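Local atomic coordinates of vibralactone Cyclase (Boreostereum vibrans, PDB entry 6KD0), a protein that catalyses, with an alpha/beta hydrolase fold, the cyclization that forms the fused bicyclic beta-lactone of vibralactone. Residues Y99-G104 and I132-T137; G104-G109 and Q176-N181. All coordinates share one frame; numbering follows the deposited sequence.

Interactions 1 and 2 follow one loop across the C-terminal ends of three neighbouring parallel strands of the mixed sheet, 128-132, 97-101 and 171-176. Their centres lie about 6 Å apart and they share Gly-104. Along the chain the segments alternate: 99-104, 104-109, 132-137, 176-181. Interaction 1 ties the loop leaving strand 97-101 to the one leaving strand 128-132; interaction 2 sets its continuation against the start of helix 178-192. Two probable backbone hydrogen bonds join the contacts, Val-101 O to Gln-176 N at 3.0 Å and Thr-137 N to Trp-106 O at 2.7 Å. Interaction 1 thus adjoins the glycine turn that interaction 2 places beside the probable nucleophile, Ser-177.

Interaction 1 (Y99-G104 and I132-T137); sequences YWVHCG and IDYRLT
His-102 and Tyr-134 meet in an offset stack, their rings 4.3 Å apart between centroids and only 9° from parallel, with NE2 of the histidine over the tyrosine face near CE2. Tyr-134 CG sits between its backbone N and carbonyl carbon (chi1 61°), which sends the ring across to segment 99-104; there OH donates to His-102 O at 2.7 Å, approaching from above the carbonyl plane. One tyrosine therefore holds both the ring and the backbone of His-102. The histidine is fixed further by ND1, which donates almost in its ring plane to Cys-103 O at 2.6 Å. Val-101 CG1 packs against Tyr-134 CE2 at 3.5 Å, and Ile-132 CG2 lies 3.6 Å from Tyr-99 CE1. Beside these tight patches the contact is looser and bridged by water. Where the backbones separate, water 1 donates to Trp-100 O and accepts from the amides of His-102 and Ile-132. Water 2 connects His-102 NE2 with Tyr-134 O, and water 3 donates to Tyr-134 OH at 2.8 Å. His-Cys-Gly-Gly after one strand and Asp-Tyr-Arg-Leu after its neighbour recall the hormone-sensitive lipase family of alpha/beta hydrolases, whose His-Gly-Gly motif carries the oxyanion hole, probably as here.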
loop_
_atom_site.group_PDB
_atom_site.type_symbol
_atom_site.label_atom_id
_atom_site.label_comp_id
_atom_site.label_asym_id
_atom_site.label_seq_id
_atom_site.Cartn_x
_atom_site.Cartn_y
_atom_site.Cartn_z
ATOM N N TYR A 99 -4.318 -0.911 9.731
ATOM C CA TYR A 99 -5.296 -1.121 8.660
ATOM C C TYR A 99 -4.527 -1.165 7.343
ATOM O O TYR A 99 -3.932 -0.161 6.946
ATOM C CB TYR A 99 -6.337 -0.007 8.668
ATOM C CG TYR A 99 -7.448 -0.170 7.666
ATOM C CD1 TYR A 99 -8.555 -0.953 7.978
ATOM C CD2 TYR A 99 -7.421 0.496 6.444
ATOM C CE1 TYR A 99 -9.595 -1.113 7.097
ATOM C CE2 TYR A 99 -8.468 0.337 5.536
ATOM C CZ TYR A 99 -9.558 -0.465 5.887
ATOM O OH TYR A 99 -10.621 -0.628 5.034
ATOM N N TRP A 100 -4.539 -2.319 6.678
ATOM C CA TRP A 100 -3.661 -2.603 5.548
ATOM C C TRP A 100 -4.469 -2.693 4.260
ATOM O O TRP A 100 -5.497 -3.388 4.212
ATOM C CB TRP A 100 -2.882 -3.907 5.790
ATOM C CG TRP A 100 -2.133 -4.328 4.583
ATOM C CD1 TRP A 100 -2.608 -5.097 3.548
ATOM C CD2 TRP A 100 -0.801 -3.942 4.221
ATOM N NE1 TRP A 100 -1.637 -5.233 2.584
ATOM C CE2 TRP A 100 -0.519 -4.542 2.975
ATOM C CE3 TRP A 100 0.191 -3.172 4.842
ATOM C CZ2 TRP A 100 0.713 -4.389 2.334
ATOM C CZ3 TRP A 100 1.414 -3.016 4.194
ATOM C CH2 TRP A 100 1.657 -3.623 2.952
ATOM N N VAL A 101 -4.005 -1.999 3.213
ATOM C CA VAL A 101 -4.685 -1.963 1.917
ATOM C C VAL A 101 -3.785 -2.601 0.861
ATOM O O VAL A 101 -2.741 -2.038 0.480
ATOM C CB VAL A 101 -5.065 -0.538 1.508
ATOM C CG1 VAL A 101 -6.078 -0.584 0.348
ATOM C CG2 VAL A 101 -5.613 0.207 2.703
ATOM N N HIS A 102 -4.251 -3.727 0.311
ATOM C CA HIS A 102 -3.453 -4.538 -0.603
ATOM C C HIS A 102 -3.301 -3.886 -1.982
ATOM O O HIS A 102 -4.039 -2.970 -2.368
ATOM C CB HIS A 102 -4.083 -5.937 -0.743
ATOM C CG HIS A 102 -5.336 -5.951 -1.563
ATOM N ND1 HIS A 102 -5.327 -5.841 -2.936
ATOM C CD2 HIS A 102 -6.636 -6.074 -1.203
ATOM C CE1 HIS A 102 -6.571 -5.867 -3.388
ATOM N NE2 HIS A 102 -7.384 -6.011 -2.355
ATOM N N CYS A 103 -2.358 -4.423 -2.749
ATOM C CA CYS A 103 -1.988 -3.915 -4.060
ATOM C C CYS A 103 -2.859 -4.522 -5.158
ATOM O O CYS A 103 -3.777 -5.321 -4.911
ATOM C CB CYS A 103 -0.525 -4.226 -4.354
ATOM S SG CYS A 103 -0.280 -5.961 -4.877
ATOM N N GLY A 104 -2.534 -4.147 -6.395
ATOM C CA GLY A 104 -3.080 -4.831 -7.549
ATOM C C GLY A 104 -3.547 -3.940 -8.677
ATOM O O GLY A 104 -4.371 -4.384 -9.484
ATOM N N ILE A 132 -8.743 -5.754 3.824
ATOM C CA ILE A 132 -10.101 -5.699 3.283
ATOM C C ILE A 132 -10.120 -5.972 1.780
ATOM O O ILE A 132 -9.192 -5.622 1.039
ATOM C CB ILE A 132 -10.807 -4.360 3.613
ATOM C CG1 ILE A 132 -10.448 -3.243 2.615
ATOM C CG2 ILE A 132 -10.563 -3.983 5.072
ATOM C CD1 ILE A 132 -8.990 -2.757 2.697
ATOM N N ASP A 133 -11.208 -6.613 1.338
ATOM C CA ASP A 133 -11.403 -6.984 -0.062
ATOM C C ASP A 133 -12.220 -5.901 -0.772
ATOM O O ASP A 133 -13.395 -6.079 -1.110
ATOM C CB ASP A 133 -12.090 -8.344 -0.154
ATOM C CG ASP A 133 -11.200 -9.484 0.329
ATOM O OD1 ASP A 133 -9.982 -9.256 0.502
ATOM O OD2 ASP A 133 -11.723 -10.603 0.535
ATOM N N TYR A 134 -11.575 -4.749 -0.984
ATOM C CA TYR A 134 -12.237 -3.651 -1.674
ATOM C C TYR A 134 -12.558 -4.044 -3.113
ATOM O O TYR A 134 -11.882 -4.878 -3.725
ATOM C CB TYR A 134 -11.372 -2.382 -1.619
ATOM C CG TYR A 134 -9.996 -2.461 -2.265
ATOM C CD1 TYR A 134 -9.827 -2.285 -3.641
ATOM C CD2 TYR A 134 -8.856 -2.673 -1.484
ATOM C CE1 TYR A 134 -8.550 -2.348 -4.231
ATOM C CE2 TYR A 134 -7.577 -2.720 -2.052
ATOM C CZ TYR A 134 -7.436 -2.558 -3.427
ATOM O OH TYR A 134 -6.186 -2.614 -3.985
ATOM N N ARG A 135 -13.609 -3.442 -3.666
ATOM C CA ARG A 135 -14.052 -3.841 -4.998
ATOM C C ARG A 135 -13.024 -3.460 -6.064
ATOM O O ARG A 135 -12.368 -2.415 -5.978
ATOM C CB ARG A 135 -15.422 -3.233 -5.300
ATOM C CG ARG A 135 -16.555 -4.156 -4.867
ATOM C CD ARG A 135 -17.913 -3.487 -5.018
ATOM N NE ARG A 135 -18.135 -2.485 -3.982
ATOM C CZ ARG A 135 -19.244 -1.761 -3.852
ATOM N NH1 ARG A 135 -20.262 -1.916 -4.703
ATOM N NH2 ARG A 135 -19.343 -0.875 -2.871
ATOM N N LEU A 136 -12.878 -4.326 -7.066
ATOM C CA LEU A 136 -11.868 -4.188 -8.107
ATOM C C LEU A 136 -12.420 -3.534 -9.362
ATOM O O LEU A 136 -13.603 -3.668 -9.692
ATOM C CB LEU A 136 -11.298 -5.554 -8.495
ATOM C CG LEU A 136 -10.670 -6.320 -7.321
ATOM C CD1 LEU A 136 -10.168 -7.677 -7.792
ATOM C CD2 LEU A 136 -9.557 -5.496 -6.707
ATOM N N THR A 137 -11.526 -2.844 -10.077
ATOM C CA THR A 137 -11.784 -2.405 -11.434
ATOM C C THR A 137 -11.529 -3.564 -12.397
ATOM O O THR A 137 -10.861 -4.533 -12.047
ATOM C CB THR A 137 -10.874 -1.222 -11.790
ATOM O OG1 THR A 137 -9.507 -1.659 -11.749
ATOM C CG2 THR A 137 -11.081 -0.059 -10.807
HETATM O O HOH W 1 -6.159 -5.244 2.151
HETATM O O HOH W 2 -10.056 -6.635 -3.022
HETATM O O HOH W 3 -5.942 -3.657 -6.610
#

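Interaction 2 (G104-G109 and Q176-N181); sequences GGWAIG and QSAGGN
Water 4 is gripped from both segments: it accepts from Gly-104 N and Gly-105 N, each 2.6 Å from its oxygen, and from Ala-178 N at 2.8 Å, while Ser-177 OG completes the set at 2.6 Å with no direction assigned to that bond. Three converging amides beside a serine on a probable Gly-X-Ser-X-Gly nucleophile elbow are consistent with an oxyanion hole, as in related hydrolases, and the water probably marks where a substrate carbonyl oxygen would sit. Ser-177 takes the strained backbone of the elbow (phi 57°, psi -122°), and its OG is also hydrogen-bonded to His-311 NE2, consistent with a catalytic triad completed by Asp-281. The methyl of Ala-178 points at the glycine turn, with CB 3.4 Å from Gly-105 N. That CB also lies over one face of the Trp-106 indole, a CH-pi contact 3.6 Å from the centroid of the five-membered ring. Gly-104 needs its lack of a side chain, since the turn folds back to put Ile-108 O where a CB would be. One turn along the helix, Asn-181 CG stands anti to its backbone N (chi1 163°), which brings the amide to the indole edge. Its ND2 is hydrogen-bonded to Pro-210 O, and OD1 accepts a bent hydrogen bond from Trp-106 NE1 at 3.1 Å, the donor lying well above the amide carbonyl plane.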
loop_
_atom_site.group_PDB
_atom_site.type_symbol
_atom_site.label_atom_id
_atom_site.label_comp_id
_atom_site.label_asym_id
_atom_site.label_seq_id
_atom_site.Cartn_x
_atom_site.Cartn_y
_atom_site.Cartn_z
ATOM N N GLY A 104 -2.534 -4.147 -6.395
ATOM C CA GLY A 104 -3.080 -4.831 -7.549
ATOM C C GLY A 104 -3.547 -3.940 -8.677
ATOM O O GLY A 104 -4.371 -4.384 -9.484
ATOM N N GLY A 105 -3.045 -2.701 -8.757
ATOM C CA GLY A 105 -3.427 -1.823 -9.862
ATOM C C GLY A 105 -4.895 -1.440 -9.878
ATOM O O GLY A 105 -5.397 -0.991 -10.919
ATOM N N TRP A 106 -5.593 -1.604 -8.739
ATOM C CA TRP A 106 -7.036 -1.413 -8.529
ATOM C C TRP A 106 -7.887 -2.527 -9.132
ATOM O O TRP A 106 -9.092 -2.597 -8.853
ATOM C CB TRP A 106 -7.543 -0.074 -9.067
ATOM C CG TRP A 106 -6.840 1.122 -8.526
ATOM C CD1 TRP A 106 -6.814 1.549 -7.210
ATOM C CD2 TRP A 106 -6.082 2.078 -9.276
ATOM N NE1 TRP A 106 -6.055 2.704 -7.107
ATOM C CE2 TRP A 106 -5.609 3.054 -8.361
ATOM C CE3 TRP A 106 -5.750 2.204 -10.635
ATOM C CZ2 TRP A 106 -4.817 4.132 -8.762
ATOM C CZ3 TRP A 106 -4.965 3.280 -11.031
ATOM C CH2 TRP A 106 -4.503 4.228 -10.093
ATOM N N ALA A 107 -7.271 -3.411 -9.931
ATOM C CA ALA A 107 -7.975 -4.409 -10.722
ATOM C C ALA A 107 -7.733 -5.838 -10.258
ATOM O O ALA A 107 -8.393 -6.751 -10.761
ATOM C CB ALA A 107 -7.577 -4.286 -12.205
ATOM N N ILE A 108 -6.805 -6.061 -9.328
ATOM C CA ILE A 108 -6.414 -7.396 -8.904
ATOM C C ILE A 108 -6.347 -7.424 -7.383
ATOM O O ILE A 108 -5.954 -6.431 -6.763
ATOM C CB ILE A 108 -5.046 -7.776 -9.505
ATOM C CG1 ILE A 108 -5.052 -7.632 -11.029
ATOM C CG2 ILE A 108 -4.598 -9.172 -9.037
ATOM C CD1 ILE A 108 -3.639 -7.607 -11.642
ATOM N N GLY A 109 -6.741 -8.545 -6.789
ATOM C CA GLY A 109 -6.251 -8.926 -5.479
ATOM C C GLY A 109 -7.328 -8.951 -4.417
ATOM O O GLY A 109 -8.481 -8.572 -4.634
ATOM N N GLN A 176 -0.066 -0.763 -0.179
ATOM C CA GLN A 176 0.929 -1.139 -1.177
ATOM C C GLN A 176 0.411 -0.823 -2.575
ATOM O O GLN A 176 -0.663 -1.291 -2.957
ATOM C CB GLN A 176 1.244 -2.629 -1.050
ATOM C CG GLN A 176 2.285 -3.139 -2.001
ATOM C CD GLN A 176 2.526 -4.612 -1.776
ATOM O OE1 GLN A 176 2.040 -5.448 -2.533
ATOM N NE2 GLN A 176 3.239 -4.940 -0.705
ATOM N N SER A 177 1.174 -0.028 -3.329
ATOM C CA SER A 177 0.913 0.275 -4.749
ATOM C C SER A 177 -0.487 0.866 -4.872
ATOM O O SER A 177 -0.749 1.895 -4.229
ATOM C CB SER A 177 1.187 -0.965 -5.599
ATOM O OG SER A 177 1.045 -0.629 -6.983
ATOM N N ALA A 178 -1.403 0.282 -5.658
ATOM C CA ALA A 178 -2.741 0.858 -5.780
ATOM C C ALA A 178 -3.434 0.951 -4.426
ATOM O O ALA A 178 -4.233 1.876 -4.189
ATOM C CB ALA A 178 -3.579 0.041 -6.764
ATOM N N GLY A 179 -3.137 0.013 -3.520
ATOM C CA GLY A 179 -3.701 0.089 -2.180
ATOM C C GLY A 179 -3.151 1.256 -1.387
ATOM O O GLY A 179 -3.877 1.879 -0.599
ATOM N N GLY A 180 -1.883 1.601 -1.619
ATOM C CA GLY A 180 -1.317 2.797 -1.013
ATOM C C GLY A 180 -2.003 4.053 -1.517
ATOM O O GLY A 180 -2.284 4.977 -0.755
ATOM N N ASN A 181 -2.293 4.086 -2.814
ATOM C CA ASN A 181 -3.068 5.174 -3.408
ATOM C C ASN A 181 -4.427 5.317 -2.722
ATOM O O ASN A 181 -4.840 6.424 -2.326
ATOM C CB ASN A 181 -3.186 4.886 -4.910
ATOM C CG ASN A 181 -4.279 5.681 -5.594
ATOM O OD1 ASN A 181 -5.442 5.288 -5.579
ATOM N ND2 ASN A 181 -3.905 6.784 -6.223
HETATM O O HOH W 4 -1.157 -2.046 -7.151
#